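Probable primosomal replication protein n (Ralstonia solanacearum, PDB 4FDB) probably acts as a homodimeric single-stranded DNA-binding protein in replication restart, stabilising the helicase PriA on DNA and promoting its complex with DnaT. Local coordinates at residues A1-Q6 / V74-R79; Q6-L11 / G68-C73; V12-M17 / P25-L30; L31-Q36 / V46-E51. The protein carries 3 engineered substitutions. All blocks are in the same frame, centred on the assembly; numbering follows the deposited sequence. Where two conformers were deposited one is given.

Contact 1: A1-Q6 / V74-R79; sequences AINRLQ and VGFLAR
The amide of Asn3 grips the backbone of Leu77 with two hydrogen bonds. Asn3 ND2 donates to Leu77 O at 2.8 Å, on a lone pair and within the plane of the Asn3 amide. Leu77 N donates to Asn3 OD1 at 3.0 Å, tilted 22° from the carbonyl plane. CG of Asn3, anti to its backbone N (chi1 164°), is carried toward 74-79. The pair of bonds fixes the amide's rotation. The side chain thus stands in for a strand partner where the backbones draw apart. Further along, Leu5 and Gly75 form an antiparallel hydrogen-bonded pair. Leu5 N meets Gly75 O at 2.8 Å. The return bond, Gly75 N to Leu5 O, is more bent. Gly75 adopts backbone angles that would press a side chain against the preceding carbonyl.

The packing is lighter. CB of Phe76 lies 3.3 Å from Asn3 O, and the Phe76 ring plane is almost perpendicular to the Asn3 amide. On one face of the sheet, Val74 CG1 touches Gln6 CG at 3.9 Å and also meets Arg4 NH1. The three side chains point the same way. On the other face, Leu5 CD2 and Leu77 CD2 are 4.3 Å apart.

The contact joins the start of strand 3-19 to the end of strand 70-79, the first-to-fourth pairing that closes an OB-fold barrel. Strand 87-96 flanks the latter, and His90 stacks on the Phe76 ring. Residues Asn3 to Gln6 also pair antiparallel with a strand of the second subunit, which continues the sheet across the dimer interface.

Contact 2: Q6-L11 / G68-C73; sequences QLVATL and GTVLDC. Engineered in segment 68-73: Asp72 (natural residue Glu).
Leu7, Ala9 and Leu11 are bonded through their backbones to Cys73, Leu71 and the turn at Gly68 and Thr69. Six hydrogen bonds run along this antiparallel pair. Two lie at the Leu11 end: Leu11 N to Thr69 O at 2.9 Å, and Gly68 N to Leu11 O at 2.8 Å. They hold the turn against the strand just before strand 70-79 begins.

The tight side carries Leu7, Ala9, Leu71 and Cys73, all buried. Cys73 CB sits 3.5 Å from Leu7 O. Leu71 CD1 reaches Leu11 CB at 4.1 Å. Ala9, with its short side chain, faces Leu71 as a hydrogen-bonded pair.

The other face is more open to solvent and carries Val8, Thr10, Val70 and Asp72. Val8 is its buried member, and its two methyls part company. CG1, anti to the backbone N (chi1 167°), meets Val70 CG1 at 3.7 Å. CG2 meets the carboxylate of Asp72, with OD1 only 3.2 Å away. Asp72 is an engineered residue. Its OD1 is also hydrogen-bonded to ND1 of His97, which belongs to the C-terminal histidine tail, apparently a purification tag. Farther out, Thr10 CG2 lies 3.8 Å from Gly68 O, and Thr10 OG1 is 3.8 Å from Val70 CG2.

Strand 3-19 lies between strand 70-79 and strand 25-37 in this curled OB-family sheet. On the buried face Leu7 reaches Tyr33, Phe48 and Ile50, and Leu11 packs on Cys29 and Leu31. Cys73 rests on Phe89 of strand 87-96.

Contact 3: V12-M17 / P25-L30; sequences VEREVM and PIVNCL. Engineered in segment 12-17: Val12 (natural residue Ala).
Val12 and Glu13 both face Leu30, a classic beta bulge that puts one extra residue into strand 3-19. Val12 N donates to Leu30 O at 2.9 Å, and Leu30 N donates to Glu13 O at 3.0 Å. The engineered Val12 points toward the partner strand. Its CB lies 3.4 Å from Leu30 O, and its CG1 runs beside Leu30 CD2, the two side chains pointing the same way. Glu13 comes at Leu30 from the other residue of the bulge and lays its CG against Leu30 CB.

Beyond the bulge, Arg14 and Cys29 form a non-hydrogen-bonded pair whose CB atoms are 3.8 Å apart. Glu15 N then bonds to Asn28 O at 2.9 Å. Next, a water bridges the two backbones. It donates to Val16 O and to Ile26 O, and accepts from Asn28 N at 3.0 Å. One water thus links three backbone atoms of the two segments.

Met17, a selenomethionine, closes the far end. Its chain is bent at the last torsion (chi3 -71°), which turns CE to Val27 CG2 at 3.9 Å. Its SE lies 3.8 Å from Pro25 CB, with the two side chains alongside each other. The polar end of Arg14 turns away, and its NE bonds to Ile65 O.

Strands 3-19 and 25-37 form the first hairpin of the OB fold, and this is the part of it nearest its connecting loop. Strand 44-55 pairs with the other edge of 25-30. Helix 57-62 packs against it through Ala59 and Leu62, which meet Pro25, Val27 and Cys29.

Contact 4: L31-Q36 / V46-E51; sequences LSYSGQ and VEFSIE
Tyr33 and Phe48 face each other across the strands as an antiparallel hydrogen-bonded pair. Their rings are near parallel, with planes 26° apart, but slid so far that they barely overlap. The centroids are 5.3 Å apart. The main contact is instead a CH-pi one: Tyr33 CB lies over one face of the Phe48 ring, 3.9 Å from its centroid. Phe48 CG lies between its backbone N and carbonyl carbon (chi1 63°). The far end of the Phe48 ring comes nearer to 31-36. Tyr33 CD2 reaches Phe48 CE2 at 3.6 Å.

Val46 completes this cluster. Its CG1 meets Tyr33 CE2 at 3.9 Å and sits at the edge of the Phe48 ring, in its plane. Gly35 is the residue opposite Val46. A side chain there would run into Tyr33 OH. At the other end, Leu31 CB meets Ile50 CG2 at 4.0 Å.

The opposite face is polar and lighter. Ser49 OG approaches Ser32 CB, and Glu47 CG lies 3.9 Å from Ser34 CB. Six backbone bonds join the strands. The shortest is Tyr33 N to Phe48 O at 2.7 Å.

Strands 25-37 and 44-55 form the second hairpin of the OB fold, and the contact is the half of it nearer its connecting loop. Leu31 packs on Ala9 of strand 3-19, and Leu31 and Ile50 pack on Phe89 of strand 87-96. Tyr33 OH bonds to Ala1 O of the second subunit, whose Leu77 covers Val46 and Ile50.

From the N terminus, strand 3-19 carries contact 1, then contact 2, then contact 3. Contact 1 closes the longest loop, from the first residues to 74-79. Contact 2 closes a slightly shorter one within it and shares Gln6. Contacts 3 and 4 are local hairpin closures that follow one another inside both loops, so none of the four crosses another. Contacts 1 and 2 tie strand 3-19 to strand 70-79. Contact 3 ties it to strand 25-37, and contact 4 adds strand 44-55. Contacts 2 and 4 meet directly, through a probable hydrogen bond from Thr10 N to Ser32 O at 2.9 Å. Contacts 1, 2 and 4 also touch the second subunit; contact 3 does not.

Contact 1: A1-Q6 / V74-R79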
loop_
_atom_site.group_PDB
_atom_site.type_symbol
_atom_site.label_atom_id
_atom_site.label_comp_id
_atom_site.label_asym_id
_atom_site.label_seq_id
_atom_site.Cartn_x
_atom_site.Cartn_y
_atom_site.Cartn_z
ATOM N N ALA A 1 -4.486 13.149 6.764
ATOM C CA ALA A 1 -4.929 12.334 5.639
ATOM C C ALA A 1 -4.709 10.855 5.926
ATOM O O ALA A 1 -3.621 10.441 6.342
ATOM C CB ALA A 1 -4.203 12.748 4.367
ATOM N N ILE A 2 -5.733 10.038 5.714
ATOM C CA ILE A 2 -5.571 8.613 5.987
ATOM C C ILE A 2 -4.542 7.978 5.056
ATOM O O ILE A 2 -4.433 8.320 3.889
ATOM C CB ILE A 2 -6.904 7.821 5.960
ATOM C CG1 ILE A 2 -6.721 6.451 6.629
ATOM C CG2 ILE A 2 -7.400 7.637 4.545
ATOM C CD1 ILE A 2 -7.995 5.643 6.749
ATOM N N ASN A 3 -3.757 7.066 5.619
ATOM C CA ASN A 3 -2.767 6.289 4.879
ATOM C C ASN A 3 -2.667 5.035 5.705
ATOM O O ASN A 3 -1.927 4.997 6.685
ATOM C CB ASN A 3 -1.435 7.052 4.825
ATOM C CG ASN A 3 -0.235 6.176 4.411
ATOM O OD1 ASN A 3 -0.371 5.028 3.972
ATOM N ND2 ASN A 3 0.958 6.729 4.588
ATOM N N ARG A 4 -3.443 4.019 5.327
ATOM C CA ARG A 4 -3.526 2.799 6.142
ATOM C C ARG A 4 -3.634 1.573 5.263
ATOM O O ARG A 4 -4.567 1.456 4.473
ATOM C CB ARG A 4 -4.752 2.877 7.060
ATOM C CG ARG A 4 -4.942 1.671 7.976
ATOM C CD ARG A 4 -5.958 1.970 9.072
ATOM N NE ARG A 4 -6.093 0.861 10.013
ATOM C CZ ARG A 4 -7.137 0.036 10.060
ATOM N NH1 ARG A 4 -7.168 -0.948 10.950
ATOM N NH2 ARG A 4 -8.154 0.199 9.222
ATOM N N LEU A 5 -2.676 0.663 5.415
ATOM C CA LEU A 5 -2.663 -0.586 4.679
ATOM C C LEU A 5 -2.932 -1.719 5.666
ATOM O O LEU A 5 -2.318 -1.769 6.732
ATOM C CB LEU A 5 -1.295 -0.809 4.027
ATOM C CG LEU A 5 -1.158 -2.162 3.302
ATOM C CD1 LEU A 5 -2.149 -2.240 2.145
ATOM C CD2 LEU A 5 0.256 -2.411 2.786
ATOM N N GLN A 6 -3.867 -2.596 5.319
ATOM C CA GLN A 6 -4.085 -3.838 6.064
ATOM C C GLN A 6 -3.697 -4.964 5.134
ATOM O O GLN A 6 -4.156 -5.013 4.005
ATOM C CB GLN A 6 -5.555 -3.996 6.416
ATOM C CG GLN A 6 -6.143 -2.895 7.273
ATOM C CD GLN A 6 -7.651 -2.969 7.299
ATOM O OE1 GLN A 6 -8.330 -2.350 6.479
ATOM N NE2 GLN A 6 -8.187 -3.751 8.231
ATOM N N VAL A 74 -1.034 -4.282 10.054
ATOM C CA VAL A 74 -1.580 -2.971 9.727
ATOM C C VAL A 74 -0.444 -1.965 9.756
ATOM O O VAL A 74 0.586 -2.174 10.398
ATOM C CB VAL A 74 -2.704 -2.544 10.683
ATOM C CG1 VAL A 74 -3.962 -3.368 10.433
ATOM C CG2 VAL A 74 -2.256 -2.654 12.132
ATOM N N GLY A 75 -0.611 -0.869 9.037
ATOM C CA GLY A 75 0.393 0.166 9.102
ATOM C C GLY A 75 0.184 1.155 8.003
ATOM O O GLY A 75 -0.958 1.365 7.574
ATOM N N PHE A 76 1.276 1.762 7.554
ATOM C CA PHE A 76 1.171 2.832 6.565
ATOM C C PHE A 76 2.280 2.745 5.540
ATOM O O PHE A 76 3.287 2.100 5.774
ATOM C CB PHE A 76 1.188 4.203 7.251
ATOM C CG PHE A 76 2.453 4.497 8.034
ATOM C CD1 PHE A 76 3.488 5.230 7.462
ATOM C CD2 PHE A 76 2.582 4.080 9.354
ATOM C CE1 PHE A 76 4.642 5.535 8.193
ATOM C CE2 PHE A 76 3.732 4.370 10.089
ATOM C CZ PHE A 76 4.766 5.080 9.506
ATOM N N LEU A 77 2.075 3.361 4.378
ATOM C CA LEU A 77 3.117 3.392 3.359
ATOM C C LEU A 77 3.978 4.646 3.517
ATOM O O LEU A 77 3.493 5.684 3.942
ATOM C CB LEU A 77 2.499 3.414 1.961
ATOM C CG LEU A 77 1.723 2.154 1.589
ATOM C CD1 LEU A 77 1.107 2.332 0.198
ATOM C CD2 LEU A 77 2.635 0.938 1.624
ATOM N N ALA A 78 5.248 4.545 3.142
ATOM C CA ALA A 78 6.139 5.693 3.151
ATOM C C ALA A 78 7.236 5.481 2.131
ATOM O O ALA A 78 7.347 4.402 1.569
ATOM C CB ALA A 78 6.721 5.922 4.533
ATOM N N ARG A 79 7.993 6.539 1.852
ATOM C CA ARG A 79 9.149 6.448 0.973
ATOM C C ARG A 79 10.284 5.747 1.696
ATOM O O ARG A 79 10.492 5.966 2.893
ATOM C CB ARG A 79 9.622 7.838 0.557
ATOM C CG ARG A 79 8.946 8.401 -0.663
ATOM C CD ARG A 79 9.646 9.679 -1.116
ATOM N NE ARG A 79 8.999 10.270 -2.283
ATOM C CZ ARG A 79 8.673 11.555 -2.381
ATOM N NH1 ARG A 79 8.940 12.382 -1.377
ATOM N NH2 ARG A 79 8.080 12.012 -3.478
#

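Contact 2: Q6-L11 / G68-C73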
loop_
_atom_site.group_PDB
_atom_site.type_symbol
_atom_site.label_atom_id
_atom_site.label_comp_id
_atom_site.label_asym_id
_atom_site.label_seq_id
_atom_site.Cartn_x
_atom_site.Cartn_y
_atom_site.Cartn_z
ATOM N N GLN A 6 -3.867 -2.596 5.319
ATOM C CA GLN A 6 -4.085 -3.838 6.064
ATOM C C GLN A 6 -3.697 -4.964 5.134
ATOM O O GLN A 6 -4.156 -5.013 4.005
ATOM C CB GLN A 6 -5.555 -3.996 6.416
ATOM C CG GLN A 6 -6.143 -2.895 7.273
ATOM C CD GLN A 6 -7.651 -2.969 7.299
ATOM O OE1 GLN A 6 -8.330 -2.350 6.479
ATOM N NE2 GLN A 6 -8.187 -3.751 8.231
ATOM N N LEU A 7 -2.857 -5.877 5.604
ATOM C CA LEU A 7 -2.345 -6.901 4.726
ATOM C C LEU A 7 -2.136 -8.166 5.536
ATOM O O LEU A 7 -1.544 -8.116 6.608
ATOM C CB LEU A 7 -1.024 -6.444 4.106
ATOM C CG LEU A 7 -0.522 -7.265 2.905
ATOM C CD1 LEU A 7 -1.463 -7.088 1.721
ATOM C CD2 LEU A 7 0.875 -6.845 2.513
ATOM N N VAL A 8 -2.662 -9.279 5.044
ATOM C CA VAL A 8 -2.317 -10.579 5.609
ATOM C C VAL A 8 -1.297 -11.202 4.674
ATOM O O VAL A 8 -1.587 -11.415 3.504
ATOM C CB VAL A 8 -3.538 -11.488 5.705
ATOM C CG1 VAL A 8 -3.106 -12.935 5.993
ATOM C CG2 VAL A 8 -4.473 -10.979 6.784
ATOM N N ALA A 9 -0.103 -11.491 5.180
ATOM C CA ALA A 9 0.992 -11.865 4.292
ATOM C C ALA A 9 2.009 -12.726 5.017
ATOM O O ALA A 9 2.085 -12.710 6.239
ATOM C CB ALA A 9 1.664 -10.618 3.735
ATOM N N THR A 10 2.787 -13.476 4.245
ATOM C CA THR A 10 3.781 -14.379 4.797
ATOM C C THR A 10 5.117 -13.663 4.941
ATOM O O THR A 10 5.571 -12.998 4.015
ATOM C CB THR A 10 3.957 -15.581 3.864
ATOM O OG1 THR A 10 2.699 -16.248 3.729
ATOM C CG2 THR A 10 5.006 -16.554 4.405
ATOM N N LEU A 11 5.755 -13.796 6.103
ATOM C CA LEU A 11 7.097 -13.246 6.267
ATOM C C LEU A 11 8.074 -14.105 5.474
ATOM O O LEU A 11 8.202 -15.282 5.740
ATOM C CB LEU A 11 7.507 -13.243 7.734
ATOM C CG LEU A 11 8.951 -12.789 7.955
ATOM C CD1 LEU A 11 9.078 -11.335 7.598
ATOM C CD2 LEU A 11 9.411 -13.042 9.391
ATOM N N GLY A 68 8.315 -17.640 7.164
ATOM C CA GLY A 68 7.290 -18.621 6.865
ATOM C C GLY A 68 6.009 -18.346 7.629
ATOM O O GLY A 68 4.959 -18.911 7.330
ATOM N N THR A 69 6.089 -17.472 8.627
ATOM C CA THR A 69 4.936 -17.191 9.475
ATOM C C THR A 69 3.961 -16.259 8.775
ATOM O O THR A 69 4.379 -15.270 8.188
ATOM C CB THR A 69 5.389 -16.545 10.794
ATOM O OG1 THR A 69 6.249 -17.465 11.481
ATOM C CG2 THR A 69 4.182 -16.220 11.668
ATOM N N VAL A 70 2.663 -16.556 8.836
ATOM C CA VAL A 70 1.686 -15.643 8.233
ATOM C C VAL A 70 1.276 -14.574 9.252
ATOM O O VAL A 70 0.903 -14.900 10.383
ATOM C CB VAL A 70 0.431 -16.387 7.744
ATOM C CG1 VAL A 70 -0.550 -15.421 7.096
ATOM C CG2 VAL A 70 0.809 -17.480 6.752
ATOM N N LEU A 71 1.334 -13.313 8.848
ATOM C CA LEU A 71 1.121 -12.209 9.775
ATOM C C LEU A 71 -0.066 -11.384 9.318
ATOM O O LEU A 71 -0.220 -11.168 8.129
ATOM C CB LEU A 71 2.352 -11.305 9.776
ATOM C CG LEU A 71 3.656 -11.988 10.187
ATOM C CD1 LEU A 71 4.843 -11.061 9.970
ATOM C CD2 LEU A 71 3.564 -12.427 11.618
ATOM N N ASP A 72 -0.893 -10.942 10.265
ATOM C CA ASP A 72 -1.953 -9.959 10.014
ATOM C C ASP A 72 -1.369 -8.600 10.334
ATOM O O ASP A 72 -1.168 -8.298 11.505
ATOM C CB ASP A 72 -3.098 -10.184 11.003
ATOM C CG ASP A 72 -4.308 -10.814 10.370
ATOM O OD1 ASP A 72 -4.171 -11.914 9.804
ATOM O OD2 ASP A 72 -5.403 -10.212 10.458
ATOM N N CYS A 73 -1.095 -7.786 9.311
ATOM C CA CYS A 73 -0.372 -6.532 9.513
ATOM C C CYS A 73 -1.246 -5.321 9.260
ATOM O O CYS A 73 -2.099 -5.334 8.368
ATOM C CB CYS A 73 0.786 -6.430 8.526
ATOM S SG CYS A 73 1.880 -7.863 8.522
#

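Contact 3: V12-M17 / P25-L30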
loop_
_atom_site.group_PDB
_atom_site.type_symbol
_atom_site.label_atom_id
_atom_site.label_comp_id
_atom_site.label_asym_id
_atom_site.label_seq_id
_atom_site.Cartn_x
_atom_site.Cartn_y
_atom_site.Cartn_z
ATOM N N VAL A 12 8.751 -13.514 4.492
ATOM C CA VAL A 12 9.666 -14.270 3.639
ATOM C C VAL A 12 11.082 -14.232 4.190
ATOM O O VAL A 12 11.787 -15.239 4.270
ATOM C CB VAL A 12 9.694 -13.642 2.212
ATOM C CG1 VAL A 12 10.651 -14.399 1.313
ATOM C CG2 VAL A 12 8.300 -13.617 1.610
ATOM N N GLU A 13 11.521 -13.030 4.548
ATOM C CA GLU A 13 12.844 -12.913 5.111
ATOM C C GLU A 13 12.925 -11.632 5.905
ATOM O O GLU A 13 12.111 -10.722 5.742
ATOM C CB GLU A 13 13.912 -12.941 4.017
ATOM C CG GLU A 13 13.653 -12.001 2.870
ATOM C CD GLU A 13 14.702 -12.122 1.767
ATOM O OE1 GLU A 13 14.796 -13.192 1.115
ATOM O OE2 GLU A 13 15.441 -11.140 1.549
ATOM N N ARG A 14 13.898 -11.576 6.791
ATOM C CA ARG A 14 14.128 -10.329 7.512
ATOM C C ARG A 14 15.613 -10.084 7.651
ATOM O O ARG A 14 16.409 -11.026 7.637
ATOM C CB ARG A 14 13.401 -10.308 8.864
ATOM C CG ARG A 14 13.567 -11.541 9.697
ATOM C CD ARG A 14 12.885 -11.396 11.062
ATOM N NE ARG A 14 12.882 -12.676 11.782
ATOM C CZ ARG A 14 13.896 -13.133 12.502
ATOM N NH1 ARG A 14 15.011 -12.416 12.627
ATOM N NH2 ARG A 14 13.797 -14.307 13.113
ATOM N N GLU A 15 15.980 -8.807 7.719
ATOM C CA GLU A 15 17.368 -8.406 7.843
ATOM C C GLU A 15 17.758 -8.308 9.306
ATOM O O GLU A 15 16.896 -8.218 10.182
ATOM C CB GLU A 15 17.569 -7.039 7.190
ATOM C CG GLU A 15 17.148 -6.971 5.734
ATOM C CD GLU A 15 17.992 -7.861 4.850
ATOM O OE1 GLU A 15 19.198 -8.007 5.135
ATOM O OE2 GLU A 15 17.454 -8.423 3.873
ATOM N N VAL A 16 19.062 -8.316 9.564
ATOM C CA VAL A 16 19.577 -8.142 10.914
ATOM C C VAL A 16 19.100 -6.777 11.395
ATOM O O VAL A 16 19.026 -5.850 10.608
ATOM C CB VAL A 16 21.115 -8.194 10.930
ATOM C CG1 VAL A 16 21.663 -7.839 12.302
ATOM C CG2 VAL A 16 21.596 -9.580 10.524
HETATM N N MSE A 17 18.744 -6.679 12.671
HETATM C CA MSE A 17 18.319 -5.415 13.262
HETATM C C MSE A 17 19.393 -4.343 13.115
HETATM O O MSE A 17 20.585 -4.606 13.315
HETATM C CB MSE A 17 18.013 -5.636 14.744
HETATM C CG MSE A 17 17.596 -4.407 15.518
HETATM SE SE MSE A 17 17.121 -4.948 17.343
HETATM C CE MSE A 17 15.464 -5.879 16.898
ATOM N N PRO A 25 15.462 0.883 17.100
ATOM C CA PRO A 25 15.731 -0.286 16.258
ATOM C C PRO A 25 14.782 -0.396 15.078
ATOM O O PRO A 25 13.600 -0.091 15.207
ATOM C CB PRO A 25 15.504 -1.469 17.205
ATOM C CG PRO A 25 14.582 -0.967 18.251
ATOM C CD PRO A 25 14.834 0.525 18.383
ATOM N N ILE A 26 15.309 -0.867 13.952
ATOM C CA ILE A 26 14.517 -1.110 12.754
ATOM C C ILE A 26 14.820 -2.498 12.240
ATOM O O ILE A 26 15.985 -2.861 12.120
ATOM C CB ILE A 26 14.963 -0.184 11.628
ATOM C CG1 ILE A 26 14.935 1.276 12.081
ATOM C CG2 ILE A 26 14.127 -0.435 10.375
ATOM C CD1 ILE A 26 13.563 1.824 12.245
ATOM N N VAL A 27 13.777 -3.257 11.925
ATOM C CA VAL A 27 13.944 -4.520 11.207
ATOM C C VAL A 27 13.249 -4.409 9.856
ATOM O O VAL A 27 12.034 -4.253 9.791
ATOM C CB VAL A 27 13.402 -5.730 12.012
ATOM C CG1 VAL A 27 13.334 -6.985 11.140
ATOM C CG2 VAL A 27 14.283 -5.993 13.235
ATOM N N ASN A 28 14.040 -4.446 8.789
ATOM C CA ASN A 28 13.514 -4.513 7.434
ATOM C C ASN A 28 13.153 -5.942 7.084
ATOM O O ASN A 28 13.861 -6.871 7.449
ATOM C CB ASN A 28 14.554 -4.007 6.445
ATOM C CG ASN A 28 14.710 -2.505 6.497
ATOM O OD1 ASN A 28 15.521 -1.983 7.255
ATOM N ND2 ASN A 28 13.928 -1.802 5.688
ATOM N N CYS A 29 12.055 -6.119 6.368
ATOM C CA CYS A 29 11.678 -7.467 5.969
ATOM C C CYS A 29 10.981 -7.459 4.624
ATOM O O CYS A 29 10.721 -6.401 4.046
ATOM C CB CYS A 29 10.812 -8.120 7.042
ATOM S SG CYS A 29 9.288 -7.261 7.394
ATOM N N LEU A 30 10.739 -8.656 4.102
ATOM C CA LEU A 30 10.011 -8.823 2.858
ATOM C C LEU A 30 8.799 -9.675 3.182
ATOM O O LEU A 30 8.926 -10.738 3.823
ATOM C CB LEU A 30 10.889 -9.566 1.845
ATOM C CG LEU A 30 10.310 -9.804 0.445
ATOM C CD1 LEU A 30 10.092 -8.480 -0.275
ATOM C CD2 LEU A 30 11.231 -10.703 -0.359
HETATM O O HOH W 1 16.903 -4.276 9.546
#

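Contact 4: L31-Q36 / V46-E51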
loop_
_atom_site.group_PDB
_atom_site.type_symbol
_atom_site.label_atom_id
_atom_site.label_comp_id
_atom_site.label_asym_id
_atom_site.label_seq_id
_atom_site.Cartn_x
_atom_site.Cartn_y
_atom_site.Cartn_z
ATOM N N LEU A 31 7.637 -9.218 2.738
ATOM C CA LEU A 31 6.380 -9.948 2.916
ATOM C C LEU A 31 5.863 -10.411 1.571
ATOM O O LEU A 31 6.086 -9.765 0.562
ATOM C CB LEU A 31 5.330 -9.036 3.551
ATOM C CG LEU A 31 5.733 -8.458 4.902
ATOM C CD1 LEU A 31 4.665 -7.491 5.376
ATOM C CD2 LEU A 31 5.931 -9.575 5.919
ATOM N N SER A 32 5.160 -11.536 1.556
ATOM C CA SER A 32 4.612 -12.062 0.317
ATOM C C SER A 32 3.129 -12.196 0.508
ATOM O O SER A 32 2.684 -12.897 1.426
ATOM C CB SER A 32 5.182 -13.460 0.045
ATOM O OG SER A 32 4.537 -14.060 -1.066
ATOM N N TYR A 33 2.371 -11.538 -0.362
ATOM C CA TYR A 33 0.924 -11.627 -0.363
ATOM C C TYR A 33 0.429 -12.557 -1.465
ATOM O O TYR A 33 0.884 -12.495 -2.614
ATOM C CB TYR A 33 0.273 -10.232 -0.545
ATOM C CG TYR A 33 -1.236 -10.339 -0.646
ATOM C CD1 TYR A 33 -2.029 -10.344 0.493
ATOM C CD2 TYR A 33 -1.865 -10.493 -1.883
ATOM C CE1 TYR A 33 -3.408 -10.491 0.399
ATOM C CE2 TYR A 33 -3.236 -10.629 -1.978
ATOM C CZ TYR A 33 -3.997 -10.639 -0.833
ATOM O OH TYR A 33 -5.363 -10.784 -0.941
ATOM N N SER A 34 -0.541 -13.399 -1.122
ATOM C CA SER A 34 -1.214 -14.247 -2.100
ATOM C C SER A 34 -2.689 -14.412 -1.739
ATOM O O SER A 34 -3.031 -15.012 -0.718
ATOM C CB SER A 34 -0.536 -15.613 -2.193
ATOM O OG SER A 34 -0.526 -16.257 -0.931
ATOM N N GLY A 35 -3.567 -13.890 -2.585
ATOM C CA GLY A 35 -4.978 -13.885 -2.276
ATOM C C GLY A 35 -5.826 -13.471 -3.451
ATOM O O GLY A 35 -5.433 -13.613 -4.606
ATOM N N GLN A 36 -7.012 -12.973 -3.139
ATOM C CA GLN A 36 -7.985 -12.638 -4.156
ATOM C C GLN A 36 -8.478 -11.251 -3.844
ATOM O O GLN A 36 -8.727 -10.923 -2.690
ATOM C CB GLN A 36 -9.172 -13.600 -4.118
ATOM C CG GLN A 36 -8.819 -15.064 -4.317
ATOM C CD GLN A 36 -9.949 -15.844 -4.965
ATOM O OE1 GLN A 36 -10.779 -15.277 -5.680
ATOM N NE2 GLN A 36 -9.984 -17.153 -4.724
ATOM N N VAL A 46 -4.404 -12.213 -6.839
ATOM C CA VAL A 46 -3.398 -11.179 -6.684
ATOM C C VAL A 46 -2.233 -11.800 -5.942
ATOM O O VAL A 46 -2.436 -12.474 -4.933
ATOM C CB VAL A 46 -3.947 -9.983 -5.877
ATOM C CG1 VAL A 46 -2.826 -8.994 -5.533
ATOM C CG2 VAL A 46 -5.065 -9.287 -6.652
ATOM N N GLU A 47 -1.020 -11.611 -6.456
ATOM C CA GLU A 47 0.171 -12.049 -5.733
ATOM C C GLU A 47 1.284 -11.035 -5.921
ATOM O O GLU A 47 1.570 -10.627 -7.042
ATOM C CB GLU A 47 0.637 -13.425 -6.216
ATOM C CG GLU A 47 -0.378 -14.540 -5.976
ATOM C CD GLU A 47 0.153 -15.926 -6.305
ATOM O OE1 GLU A 47 1.347 -16.046 -6.678
ATOM O OE2 GLU A 47 -0.633 -16.897 -6.201
ATOM N N PHE A 48 1.904 -10.628 -4.827
ATOM C CA PHE A 48 3.040 -9.723 -4.902
ATOM C C PHE A 48 3.865 -9.844 -3.636
ATOM O O PHE A 48 3.418 -10.425 -2.638
ATOM C CB PHE A 48 2.570 -8.258 -5.099
ATOM C CG PHE A 48 1.743 -7.717 -3.964
ATOM C CD1 PHE A 48 2.346 -7.032 -2.908
ATOM C CD2 PHE A 48 0.365 -7.866 -3.961
ATOM C CE1 PHE A 48 1.589 -6.530 -1.858
ATOM C CE2 PHE A 48 -0.392 -7.370 -2.909
ATOM C CZ PHE A 48 0.213 -6.695 -1.867
ATOM N N SER A 49 5.068 -9.285 -3.675
ATOM C CA SER A 49 5.871 -9.158 -2.473
ATOM C C SER A 49 6.061 -7.675 -2.199
ATOM O O SER A 49 6.004 -6.859 -3.122
ATOM C CB SER A 49 7.213 -9.843 -2.657
ATOM O OG SER A 49 7.017 -11.244 -2.797
ATOM N N ILE A 50 6.253 -7.334 -0.935
ATOM C CA ILE A 50 6.390 -5.923 -0.573
ATOM C C ILE A 50 7.431 -5.768 0.532
ATOM O O ILE A 50 7.496 -6.576 1.460
ATOM C CB ILE A 50 5.026 -5.331 -0.164
ATOM C CG1 ILE A 50 5.115 -3.812 0.009
ATOM C CG2 ILE A 50 4.483 -6.035 1.089
ATOM C CD1 ILE A 50 3.752 -3.155 0.291
ATOM N N GLU A 51 8.290 -4.757 0.400
ATOM C CA GLU A 51 9.240 -4.455 1.457
ATOM C C GLU A 51 8.513 -3.814 2.625
ATOM O O GLU A 51 7.667 -2.941 2.436
ATOM C CB GLU A 51 10.333 -3.514 0.931
ATOM C CG GLU A 51 11.258 -4.170 -0.097
ATOM C CD GLU A 51 12.297 -5.095 0.535
ATOM O OE1 GLU A 51 12.419 -5.100 1.782
ATOM O OE2 GLU A 51 12.995 -5.819 -0.215
#